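Local coordinates for protein neuraminidase (Influenza A virus, PDB 4GDI) that is a neuraminidase-like surface glycoprotein, predicted to remove terminal sialic acids from glycoconjugates, although its putative active site has diverged, at residues Glu156-Ser164 and His174-Gly182; Arg186-Phe197 and Leu224-Ile235. All blocks are in the same frame, centred on the assembly; numbering follows the deposited sequence.

Interaction 1. Residues Glu156-Ser164 and His174-Gly182; sequences EGSCFVIVS and HRIYELQNG. With NAG (2-acetamido-2-deoxy-beta-D-glucopyranose), chain O.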
loop_
_atom_site.group_PDB
_atom_site.type_symbol
_atom_site.label_atom_id
_atom_site.label_comp_id
_atom_site.label_asym_id
_atom_site.label_seq_id
_atom_site.Cartn_x
_atom_site.Cartn_y
_atom_site.Cartn_z
ATOM N N GLU A 156 13.635 10.197 26.698
ATOM C CA GLU A 156 15.054 9.858 26.559
ATOM C C GLU A 156 15.305 8.357 26.644
ATOM O O GLU A 156 16.257 7.936 27.254
ATOM C CB GLU A 156 15.880 10.563 27.652
ATOM C CG GLU A 156 15.969 12.073 27.484
ATOM C CD GLU A 156 16.066 12.829 28.810
ATOM O OE1 GLU A 156 16.153 12.182 29.877
ATOM O OE2 GLU A 156 16.045 14.080 28.783
ATOM N N GLY A 157 14.443 7.552 26.043
ATOM C CA GLY A 157 14.668 6.121 26.004
ATOM C C GLY A 157 14.042 5.317 27.133
ATOM O O GLY A 157 13.981 4.094 27.045
ATOM N N SER A 158 13.612 5.978 28.204
ATOM C CA SER A 158 12.834 5.303 29.247
ATOM C C SER A 158 11.332 5.495 28.995
ATOM O O SER A 158 10.869 6.628 28.852
ATOM C CB SER A 158 13.179 5.865 30.633
ATOM O OG SER A 158 14.524 5.617 30.994
ATOM N N CYS A 159 10.576 4.406 28.965
ATOM C CA CYS A 159 9.128 4.480 28.746
ATOM C C CYS A 159 8.345 4.071 30.004
ATOM O O CYS A 159 8.658 3.072 30.651
ATOM C CB CYS A 159 8.735 3.598 27.559
ATOM S SG CYS A 159 9.525 4.103 25.981
ATOM N N PHE A 160 7.314 4.838 30.338
ATOM C CA PHE A 160 6.565 4.611 31.569
ATOM C C PHE A 160 5.110 4.278 31.259
ATOM O O PHE A 160 4.520 4.847 30.344
ATOM C CB PHE A 160 6.630 5.859 32.442
ATOM C CG PHE A 160 8.030 6.285 32.767
ATOM C CD1 PHE A 160 8.765 7.038 31.867
ATOM C CD2 PHE A 160 8.606 5.943 33.985
ATOM C CE1 PHE A 160 10.072 7.439 32.166
ATOM C CE2 PHE A 160 9.919 6.336 34.287
ATOM C CZ PHE A 160 10.645 7.080 33.370
ATOM N N VAL A 161 4.541 3.343 32.009
ATOM C CA VAL A 161 3.144 2.974 31.819
ATOM C C VAL A 161 2.540 2.598 33.160
ATOM O O VAL A 161 3.232 2.077 34.031
ATOM C CB VAL A 161 3.010 1.819 30.837
ATOM C CG1 VAL A 161 3.698 0.568 31.378
ATOM C CG2 VAL A 161 1.558 1.541 30.528
ATOM N N ILE A 162 1.263 2.911 33.333
ATOM C CA ILE A 162 0.518 2.521 34.522
ATOM C C ILE A 162 -0.134 1.161 34.287
ATOM O O ILE A 162 -0.871 0.984 33.327
ATOM C CB ILE A 162 -0.594 3.539 34.876
ATOM C CG1 ILE A 162 -0.027 4.968 34.960
ATOM C CG2 ILE A 162 -1.259 3.170 36.188
ATOM C CD1 ILE A 162 1.141 5.103 35.880
ATOM N N VAL A 163 0.154 0.205 35.162
ATOM C CA VAL A 163 -0.482 -1.108 35.111
ATOM C C VAL A 163 -1.354 -1.320 36.353
ATOM O O VAL A 163 -0.927 -1.026 37.470
ATOM C CB VAL A 163 0.578 -2.220 35.067
ATOM C CG1 VAL A 163 -0.076 -3.586 35.159
ATOM C CG2 VAL A 163 1.424 -2.107 33.802
ATOM N N SER A 164 -2.567 -1.836 36.161
ATOM C CA SER A 164 -3.480 -2.069 37.282
ATOM C C SER A 164 -3.759 -3.560 37.464
ATOM O O SER A 164 -3.709 -4.334 36.504
ATOM C CB SER A 164 -4.789 -1.309 37.090
ATOM O OG SER A 164 -4.550 0.077 36.936
ATOM N N HIS A 174 -2.260 -0.248 41.679
ATOM C CA HIS A 174 -1.770 0.506 40.528
ATOM C C HIS A 174 -0.272 0.722 40.658
ATOM O O HIS A 174 0.218 1.156 41.692
ATOM C CB HIS A 174 -2.521 1.833 40.424
ATOM C CG HIS A 174 -4.001 1.661 40.459
ATOM N ND1 HIS A 174 -4.722 1.214 39.369
ATOM C CD2 HIS A 174 -4.890 1.780 41.472
ATOM C CE1 HIS A 174 -5.993 1.110 39.699
ATOM N NE2 HIS A 174 -6.125 1.454 40.972
ATOM N N ARG A 175 0.451 0.361 39.607
ATOM C CA ARG A 175 1.898 0.470 39.596
ATOM C C ARG A 175 2.384 1.263 38.384
ATOM O O ARG A 175 1.829 1.140 37.293
ATOM C CB ARG A 175 2.508 -0.926 39.512
ATOM C CG ARG A 175 2.244 -1.798 40.711
ATOM C CD ARG A 175 2.922 -3.146 40.549
ATOM N NE ARG A 175 2.884 -3.907 41.789
ATOM C CZ ARG A 175 3.481 -5.078 41.971
ATOM N NH1 ARG A 175 4.176 -5.640 40.985
ATOM N NH2 ARG A 175 3.383 -5.684 43.150
ATOM N N ILE A 176 3.426 2.068 38.583
ATOM C CA ILE A 176 4.174 2.626 37.474
ATOM C C ILE A 176 5.280 1.650 37.127
ATOM O O ILE A 176 6.046 1.236 38.002
ATOM C CB ILE A 176 4.857 3.948 37.829
ATOM C CG1 ILE A 176 3.842 4.964 38.325
ATOM C CG2 ILE A 176 5.593 4.490 36.595
ATOM C CD1 ILE A 176 4.479 6.218 38.885
ATOM N N TYR A 177 5.362 1.280 35.855
ATOM C CA TYR A 177 6.475 0.495 35.365
ATOM C C TYR A 177 7.406 1.368 34.520
ATOM O O TYR A 177 6.953 2.128 33.665
ATOM C CB TYR A 177 5.954 -0.676 34.542
ATOM C CG TYR A 177 5.526 -1.857 35.372
ATOM C CD1 TYR A 177 4.273 -1.904 35.974
ATOM C CD2 TYR A 177 6.375 -2.928 35.553
ATOM C CE1 TYR A 177 3.887 -2.997 36.734
ATOM C CE2 TYR A 177 6.005 -4.017 36.319
ATOM C CZ TYR A 177 4.768 -4.050 36.902
ATOM O OH TYR A 177 4.417 -5.152 37.642
ATOM N N GLU A 178 8.707 1.279 34.770
ATOM C CA GLU A 178 9.673 1.913 33.889
ATOM C C GLU A 178 10.312 0.865 32.980
ATOM O O GLU A 178 10.827 -0.135 33.470
ATOM C CB GLU A 178 10.765 2.620 34.680
ATOM C CG GLU A 178 11.819 3.220 33.779
ATOM C CD GLU A 178 12.974 3.851 34.548
ATOM O OE1 GLU A 178 12.964 3.806 35.792
ATOM O OE2 GLU A 178 13.889 4.392 33.893
ATOM N N LEU A 179 10.282 1.112 31.669
ATOM C CA LEU A 179 10.850 0.201 30.678
ATOM C C LEU A 179 11.987 0.873 29.917
ATOM O O LEU A 179 11.984 2.088 29.723
ATOM C CB LEU A 179 9.783 -0.215 29.662
ATOM C CG LEU A 179 8.422 -0.579 30.232
ATOM C CD1 LEU A 179 7.478 -0.982 29.099
ATOM C CD2 LEU A 179 8.572 -1.692 31.265
ATOM N N GLN A 180 12.964 0.071 29.503
ATOM C CA GLN A 180 13.982 0.500 28.546
ATOM C C GLN A 180 14.174 -0.646 27.546
ATOM O O GLN A 180 14.314 -1.808 27.932
ATOM C CB GLN A 180 15.305 0.876 29.256
ATOM C CG GLN A 180 15.263 2.214 29.983
ATOM C CD GLN A 180 16.590 2.585 30.658
ATOM O OE1 GLN A 180 17.666 2.249 30.167
ATOM N NE2 GLN A 180 16.509 3.290 31.782
ATOM N N ASN A 181 14.140 -0.337 26.258
ATOM C CA ASN A 181 14.172 -1.395 25.259
ATOM C C ASN A 181 13.214 -2.521 25.618
ATOM O O ASN A 181 13.539 -3.699 25.453
ATOM C CB ASN A 181 15.590 -1.964 25.139
ATOM C CG ASN A 181 16.602 -0.916 24.777
ATOM O OD1 ASN A 181 16.288 0.044 24.073
ATOM N ND2 ASN A 181 17.836 -1.098 25.254
ATOM N N GLY A 182 12.035 -2.170 26.125
ATOM C CA GLY A 182 10.999 -3.163 26.356
ATOM C C GLY A 182 11.241 -4.069 27.546
ATOM O O GLY A 182 10.580 -5.102 27.690
HETATM C C1 NAG O . 18.853 -0.302 24.599
HETATM C C2 NAG O . 20.033 -0.255 25.564
HETATM C C3 NAG O . 21.132 0.633 24.972
HETATM C C4 NAG O . 21.542 0.078 23.610
HETATM C C5 NAG O . 20.301 -0.103 22.747
HETATM C C6 NAG O . 20.662 -0.757 21.419
HETATM C C7 NAG O . 19.478 -0.740 27.897
HETATM C C8 NAG O . 19.934 -0.305 29.259
HETATM N N2 NAG O . 19.617 0.146 26.902
HETATM O O3 NAG O . 22.248 0.688 25.835
HETATM O O4 NAG O . 22.475 0.926 22.965
HETATM O O5 NAG O . 19.336 -0.895 23.414
HETATM O O6 NAG O . 19.734 -0.348 20.436
HETATM O O7 NAG O . 18.995 -1.866 27.747
HETATM O O HOH W 1 12.967 2.238 25.475
#
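Ser164 OG meets His174 ND1 at 2.7 Å, at the edge of the imidazole and in its plane; either atom could be the donor. His174 NE2 is held by Ser172. The pair lies near the loop end of a beta hairpin, made of the two inner strands of a four-stranded antiparallel blade of the neuraminidase beta-propeller. Three hydrogen-bonded pairs, Cys159 with Leu179, Val161 with Tyr177 and Val163 with Arg175, supply six backbone bonds. The shortest is Leu179 N to Cys159 O at 2.7 Å.

Val161, Val163, Tyr177 and Leu179 share one face of the hairpin, where they meet strands 111-117, 124-129 and 183-189. Val163 CG2 lies 3.6 Å from Tyr177 CD1. The Tyr177 ring also stacks with Phe137 and Trp187.

Phe160, Ile162, Ile176 and Glu178 line the other face. Ile162 CD1 touches Ile176 CG1 at 3.6 Å. Glu178 lies alongside the Phe160 ring, with its CG 3.7 Å from Phe160 CE2 and its carboxylate turned 24° from the ring plane. Its extended chain, CG anti to the backbone N (chi1 177°), brings OE2 to 3.2 Å from Ser158 OG, while OE1 forms a salt bridge with Arg186 NE. Glu178 and Gln180 are known calcium ligands of this protein, but Glu178 holds no calcium here. One water donates to Gly157 O and accepts from Asn181 N, while Asn181 ND2 is bonded to NAG C1.

Interaction 2. Residues Arg186-Phe197 and Leu224-Ile235; sequences RWKQLNTTGINF and LLRFTKELNYQI. With NAG (2-acetamido-2-deoxy-beta-D-glucopyranose), chain G; FUC (alpha-L-fucopyranose), chain B.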
loop_
_atom_site.group_PDB
_atom_site.type_symbol
_atom_site.label_atom_id
_atom_site.label_comp_id
_atom_site.label_asym_id
_atom_site.label_seq_id
_atom_site.Cartn_x
_atom_site.Cartn_y
_atom_site.Cartn_z
ATOM N N ARG A 186 12.415 -1.088 36.683
ATOM C CA ARG A 186 11.892 -1.088 38.031
ATOM C C ARG A 186 10.417 -0.728 37.992
ATOM O O ARG A 186 9.873 -0.403 36.939
ATOM C CB ARG A 186 12.668 -0.119 38.919
ATOM C CG ARG A 186 12.693 1.272 38.398
ATOM C CD ARG A 186 13.677 2.163 39.139
ATOM N NE ARG A 186 13.913 3.360 38.347
ATOM C CZ ARG A 186 14.377 4.514 38.811
ATOM N NH1 ARG A 186 14.686 4.669 40.095
ATOM N NH2 ARG A 186 14.538 5.524 37.966
ATOM N N TRP A 187 9.762 -0.833 39.138
ATOM C CA TRP A 187 8.387 -0.412 39.246
ATOM C C TRP A 187 8.129 0.103 40.648
ATOM O O TRP A 187 8.889 -0.164 41.582
ATOM C CB TRP A 187 7.435 -1.551 38.871
ATOM C CG TRP A 187 7.637 -2.812 39.653
ATOM C CD1 TRP A 187 8.429 -3.867 39.318
ATOM C CD2 TRP A 187 7.020 -3.153 40.896
ATOM N NE1 TRP A 187 8.354 -4.842 40.280
ATOM C CE2 TRP A 187 7.492 -4.428 41.260
ATOM C CE3 TRP A 187 6.117 -2.502 41.738
ATOM C CZ2 TRP A 187 7.088 -5.065 42.425
ATOM C CZ3 TRP A 187 5.718 -3.134 42.894
ATOM C CH2 TRP A 187 6.203 -4.402 43.230
ATOM N N LYS A 188 7.058 0.868 40.774
ATOM C CA LYS A 188 6.723 1.524 42.015
ATOM C C LYS A 188 5.215 1.348 42.193
ATOM O O LYS A 188 4.435 1.691 41.309
ATOM C CB LYS A 188 7.136 2.998 41.917
ATOM C CG LYS A 188 6.521 3.943 42.942
ATOM C CD LYS A 188 7.111 3.764 44.310
ATOM C CE LYS A 188 8.094 4.875 44.650
ATOM N NZ LYS A 188 9.364 4.768 43.881
ATOM N N GLN A 189 4.802 0.750 43.301
ATOM C CA GLN A 189 3.376 0.624 43.564
ATOM C C GLN A 189 2.902 1.936 44.164
ATOM O O GLN A 189 3.470 2.412 45.129
ATOM C CB GLN A 189 3.093 -0.552 44.505
ATOM C CG GLN A 189 1.621 -0.903 44.649
ATOM C CD GLN A 189 1.420 -2.323 45.166
ATOM O OE1 GLN A 189 1.864 -3.299 44.545
ATOM N NE2 GLN A 189 0.757 -2.444 46.312
ATOM N N LEU A 190 1.895 2.546 43.554
ATOM C CA LEU A 190 1.350 3.801 44.055
ATOM C C LEU A 190 0.496 3.563 45.303
ATOM O O LEU A 190 -0.209 2.563 45.388
ATOM C CB LEU A 190 0.475 4.446 42.985
ATOM C CG LEU A 190 1.172 4.708 41.658
ATOM C CD1 LEU A 190 0.187 5.296 40.654
ATOM C CD2 LEU A 190 2.347 5.616 41.884
ATOM N N ASN A 191 0.541 4.490 46.256
ATOM C CA ASN A 191 -0.401 4.464 47.376
ATOM C C ASN A 191 -1.728 5.089 46.963
ATOM O O ASN A 191 -1.876 6.312 46.928
ATOM C CB ASN A 191 0.172 5.165 48.622
ATOM C CG ASN A 191 -0.816 5.178 49.793
ATOM O OD1 ASN A 191 -1.893 4.581 49.710
ATOM N ND2 ASN A 191 -0.457 5.871 50.877
ATOM N N THR A 192 -2.694 4.239 46.644
ATOM C CA THR A 192 -4.004 4.683 46.166
ATOM C C THR A 192 -5.123 4.302 47.148
ATOM O O THR A 192 -6.296 4.150 46.769
ATOM C CB THR A 192 -4.313 4.085 44.777
ATOM O OG1 THR A 192 -4.203 2.652 44.830
ATOM C CG2 THR A 192 -3.333 4.636 43.731
ATOM N N THR A 193 -4.754 4.191 48.416
ATOM C CA THR A 193 -5.711 3.887 49.481
ATOM C C THR A 193 -6.891 4.851 49.447
ATOM O O THR A 193 -6.719 6.065 49.475
ATOM C CB THR A 193 -5.024 3.945 50.864
ATOM O OG1 THR A 193 -4.004 2.939 50.929
ATOM C CG2 THR A 193 -6.025 3.711 51.986
ATOM N N GLY A 194 -8.098 4.305 49.352
ATOM C CA GLY A 194 -9.299 5.121 49.361
ATOM C C GLY A 194 -9.815 5.534 47.994
ATOM O O GLY A 194 -10.870 6.162 47.889
ATOM N N ILE A 195 -9.087 5.188 46.937
ATOM C CA ILE A 195 -9.534 5.525 45.592
ATOM C C ILE A 195 -9.294 4.376 44.618
ATOM O O ILE A 195 -8.772 3.338 44.994
ATOM C CB ILE A 195 -8.839 6.808 45.043
ATOM C CG1 ILE A 195 -7.372 6.532 44.684
ATOM C CG2 ILE A 195 -8.950 7.950 46.036
ATOM C CD1 ILE A 195 -6.730 7.643 43.844
ATOM N N ASN A 196 -9.680 4.603 43.366
ATOM C CA ASN A 196 -9.460 3.683 42.257
ATOM C C ASN A 196 -8.908 4.527 41.105
ATOM O O ASN A 196 -9.342 5.662 40.923
ATOM C CB ASN A 196 -10.795 3.016 41.877
ATOM C CG ASN A 196 -10.714 2.194 40.612
ATOM O OD1 ASN A 196 -11.412 2.466 39.639
ATOM N ND2 ASN A 196 -9.889 1.168 40.628
ATOM N N PHE A 197 -7.961 3.984 40.345
ATOM C CA PHE A 197 -7.233 4.761 39.328
ATOM C C PHE A 197 -7.019 3.981 38.026
ATOM O O PHE A 197 -5.897 3.553 37.726
ATOM C CB PHE A 197 -5.869 5.193 39.881
ATOM C CG PHE A 197 -5.280 6.405 39.178
ATOM C CD1 PHE A 197 -4.632 6.276 37.954
ATOM C CD2 PHE A 197 -5.381 7.678 39.750
ATOM C CE1 PHE A 197 -4.099 7.395 37.309
ATOM C CE2 PHE A 197 -4.854 8.795 39.109
ATOM C CZ PHE A 197 -4.213 8.655 37.888
ATOM N N LEU A 224 -5.726 12.668 39.715
ATOM C CA LEU A 224 -4.595 13.026 38.869
ATOM C C LEU A 224 -3.294 12.521 39.430
ATOM O O LEU A 224 -3.078 12.510 40.643
ATOM C CB LEU A 224 -4.503 14.542 38.733
ATOM C CG LEU A 224 -5.764 15.165 38.153
ATOM C CD1 LEU A 224 -5.689 16.669 38.231
ATOM C CD2 LEU A 224 -5.955 14.706 36.704
ATOM N N LEU A 225 -2.404 12.118 38.535
ATOM C CA LEU A 225 -1.112 11.619 38.956
ATOM C C LEU A 225 -0.025 12.469 38.303
ATOM O O LEU A 225 -0.105 12.782 37.121
ATOM C CB LEU A 225 -0.970 10.150 38.563
ATOM C CG LEU A 225 0.406 9.503 38.701
ATOM C CD1 LEU A 225 0.821 9.315 40.150
ATOM C CD2 LEU A 225 0.407 8.170 37.942
ATOM N N ARG A 226 0.969 12.856 39.094
ATOM C CA ARG A 226 2.148 13.542 38.586
ATOM C C ARG A 226 3.335 12.750 39.067
ATOM O O ARG A 226 3.432 12.454 40.260
ATOM C CB ARG A 226 2.249 14.957 39.164
ATOM C CG ARG A 226 1.071 15.860 38.818
ATOM C CD ARG A 226 0.898 16.937 39.876
ATOM N NE ARG A 226 -0.215 17.827 39.570
ATOM C CZ ARG A 226 -0.661 18.766 40.393
ATOM N NH1 ARG A 226 -0.109 18.925 41.590
ATOM N NH2 ARG A 226 -1.663 19.545 40.021
ATOM N N PHE A 227 4.234 12.390 38.162
ATOM C CA PHE A 227 5.420 11.662 38.573
ATOM C C PHE A 227 6.641 11.999 37.735
ATOM O O PHE A 227 6.521 12.590 36.668
ATOM C CB PHE A 227 5.145 10.151 38.645
ATOM C CG PHE A 227 4.961 9.460 37.315
ATOM C CD1 PHE A 227 6.042 8.890 36.659
ATOM C CD2 PHE A 227 3.692 9.289 36.767
ATOM C CE1 PHE A 227 5.876 8.210 35.464
ATOM C CE2 PHE A 227 3.519 8.601 35.575
ATOM C CZ PHE A 227 4.610 8.058 34.922
ATOM N N THR A 228 7.813 11.679 38.273
ATOM C CA THR A 228 9.084 11.983 37.635
ATOM C C THR A 228 9.695 10.741 36.992
ATOM O O THR A 228 9.227 9.604 37.196
ATOM C CB THR A 228 10.108 12.528 38.642
ATOM O OG1 THR A 228 10.539 11.472 39.516
ATOM C CG2 THR A 228 9.524 13.680 39.484
ATOM N N LYS A 229 10.753 10.964 36.223
ATOM C CA LYS A 229 11.551 9.882 35.665
ATOM C C LYS A 229 12.096 8.959 36.748
ATOM O O LYS A 229 12.449 7.831 36.465
ATOM C CB LYS A 229 12.736 10.448 34.879
ATOM C CG LYS A 229 12.466 10.697 33.419
ATOM C CD LYS A 229 13.769 11.011 32.688
ATOM C CE LYS A 229 14.389 9.754 32.083
ATOM N NZ LYS A 229 15.809 9.966 31.698
ATOM N N GLU A 230 12.193 9.448 37.980
ATOM C CA GLU A 230 12.720 8.644 39.087
ATOM C C GLU A 230 11.615 7.937 39.888
ATOM O O GLU A 230 11.885 7.305 40.910
ATOM C CB GLU A 230 13.542 9.534 40.016
ATOM C CG GLU A 230 14.712 10.224 39.308
ATOM C CD GLU A 230 15.653 9.243 38.587
ATOM O OE1 GLU A 230 15.801 8.062 39.020
ATOM O OE2 GLU A 230 16.237 9.664 37.564
ATOM N N LEU A 231 10.377 8.056 39.413
ATOM C CA LEU A 231 9.206 7.402 40.011
ATOM C C LEU A 231 8.773 8.013 41.328
ATOM O O LEU A 231 7.993 7.415 42.060
ATOM C CB LEU A 231 9.399 5.896 40.169
ATOM C CG LEU A 231 9.727 5.194 38.844
ATOM C CD1 LEU A 231 9.712 3.674 38.995
ATOM C CD2 LEU A 231 8.770 5.620 37.749
ATOM N N ASN A 232 9.253 9.218 41.617
ATOM C CA ASN A 232 8.613 10.029 42.636
ATOM C C ASN A 232 7.278 10.526 42.126
ATOM O O ASN A 232 7.126 10.764 40.933
ATOM C CB ASN A 232 9.515 11.172 43.039
ATOM C CG ASN A 232 10.602 10.704 43.952
ATOM O OD1 ASN A 232 10.317 10.084 44.967
ATOM N ND2 ASN A 232 11.848 10.943 43.583
ATOM N N TYR A 233 6.296 10.662 43.010
ATOM C CA TYR A 233 4.944 10.929 42.532
ATOM C C TYR A 233 4.059 11.603 43.574
ATOM O O TYR A 233 4.366 11.630 44.773
ATOM C CB TYR A 233 4.272 9.624 42.063
ATOM C CG TYR A 233 3.774 8.784 43.217
ATOM C CD1 TYR A 233 4.607 7.861 43.830
ATOM C CD2 TYR A 233 2.477 8.927 43.707
ATOM C CE1 TYR A 233 4.171 7.092 44.898
ATOM C CE2 TYR A 233 2.027 8.163 44.776
ATOM C CZ TYR A 233 2.888 7.247 45.369
ATOM O OH TYR A 233 2.479 6.472 46.426
ATOM N N GLN A 234 2.965 12.177 43.087
ATOM C CA GLN A 234 1.915 12.677 43.953
ATOM C C GLN A 234 0.582 12.404 43.262
ATOM O O GLN A 234 0.455 12.537 42.043
ATOM C CB GLN A 234 2.095 14.168 44.277
ATOM C CG GLN A 234 1.465 15.141 43.300
ATOM C CD GLN A 234 1.449 16.592 43.803
ATOM O OE1 GLN A 234 1.772 17.525 43.052
ATOM N NE2 GLN A 234 1.057 16.790 45.063
ATOM N N ILE A 235 -0.409 11.988 44.034
ATOM C CA ILE A 235 -1.751 11.863 43.497
ATOM C C ILE A 235 -2.547 13.044 44.029
ATOM O O ILE A 235 -2.464 13.361 45.210
ATOM C CB ILE A 235 -2.385 10.515 43.874
ATOM C CG1 ILE A 235 -1.647 9.395 43.136
ATOM C CG2 ILE A 235 -3.862 10.497 43.525
ATOM C CD1 ILE A 235 -2.053 8.004 43.556
HETATM C C1 NAG G . -1.598 6.149 51.723
HETATM C C2 NAG G . -0.866 6.692 52.943
HETATM C C3 NAG G . -1.796 7.277 54.006
HETATM C C4 NAG G . -2.879 8.153 53.379
HETATM C C5 NAG G . -3.478 7.486 52.137
HETATM C C6 NAG G . -4.496 8.399 51.458
HETATM C C7 NAG G . 1.315 5.981 53.617
HETATM C C8 NAG G . 2.208 4.903 54.161
HETATM N N2 NAG G . 0.018 5.699 53.521
HETATM O O3 NAG G . -0.964 8.095 54.783
HETATM O O4 NAG G . -3.887 8.437 54.329
HETATM O O5 NAG G . -2.434 7.179 51.232
HETATM O O6 NAG G . -3.859 9.624 51.160
HETATM O O7 NAG G . 1.779 7.074 53.273
HETATM C C1 FUC B . -4.688 10.432 50.308
HETATM C C2 FUC B . -3.867 11.640 49.881
HETATM C C3 FUC B . -2.688 11.152 49.050
HETATM C C4 FUC B . -3.252 10.416 47.844
HETATM C C5 FUC B . -4.131 9.255 48.308
HETATM C C6 FUC B . -4.767 8.538 47.115
HETATM O O2 FUC B . -3.400 12.292 51.036
HETATM O O3 FUC B . -1.884 12.228 48.634
HETATM O O4 FUC B . -4.029 11.325 47.096
HETATM O O5 FUC B . -5.152 9.741 49.164
HETATM O O HOH W 2 15.996 6.933 41.426
HETATM O O HOH W 3 14.291 6.808 34.784
HETATM O O HOH W 4 11.371 7.257 45.154
#
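From Lys188 to Thr192 the chain runs in the same direction as Leu231-Ile235, too far apart for strand pairing: Lys188 CA is 6.7 Å from Leu231 CA, and Leu190 CA is 8.1 Å from Tyr233 CA. The first segment leaves strand 183-189 and ends in a loop with a type II turn at Thr192-Ile195. The second is a hairpin closed by a type I turn at Thr228-Leu231. Contact between them is made by side chains and by side chain to backbone.

Leu190 and Tyr233 carry the middle. Leu190 CD2 sits over the face of the Tyr233 ring, 3.5 Å from its centroid and 4° off the normal, a CH-pi contact. Tyr233 CG lies between its backbone N and carbonyl carbon (chi1 78°), and from there the ring meets Leu190 and its OH reaches Asn191. That OH accepts a nearly straight bond from Asn191 N at 2.8 Å. Leu190 CD1 meets the branches of Leu225 tip to tip.

At one end Arg186 NH2 forms a salt bridge with Glu230 OE1 at 3.0 Å. The oxygen lies in the guanidinium plane, but the nitrogen comes from above the carboxylate, and the two planes are 59° apart. A water also joins Arg186 NH1 to Glu230 OE1, and Arg186 NE is paired with Glu178. The Leu231 side chain runs past those of Arg186 and Lys188 in the opposite direction, its CD1 against Arg186 CG and Lys188 CB.

At the other end Phe197 CZ touches Leu225 CB at 3.6 Å, and Thr192 CG2 touches Ile235 CD1 at 3.6 Å. Asn191 ND2 carries a NAG, whose fucose O4 donates to Ile235 O at 3.2 Å. Asn191 OD1 accepts from Thr193 N, an Asx turn, and also from Thr193 OG1. Ile195 touches Asn215, a ligand of the bound calcium. The whole is a junction between successive beta-propeller blades: the outermost strand of one and its exit loop against the last hairpin of the next.

How the interactions relate
The two interactions join through strand 183-189, the neighbour of strand 173-180 in the same blade; their centres are 12 Å apart. Interaction 1 pairs strands within that blade, and interaction 2 packs its outer edge on the next one. Arg186 of interaction 2 reaches into interaction 1: its NE is 2.8 Å from Glu178 OE1, and its NH2 pairs with Glu230 of the next blade. A probable hydrogen bond of 2.9 Å runs from Leu190 N to His174 O. Leu231 also rests on Phe160 and Ile176. The bound calcium site lies on the side of interaction 2: the Asn215 side chain is about 4 Å from that of Ile195 and about 8 Å from that of His174.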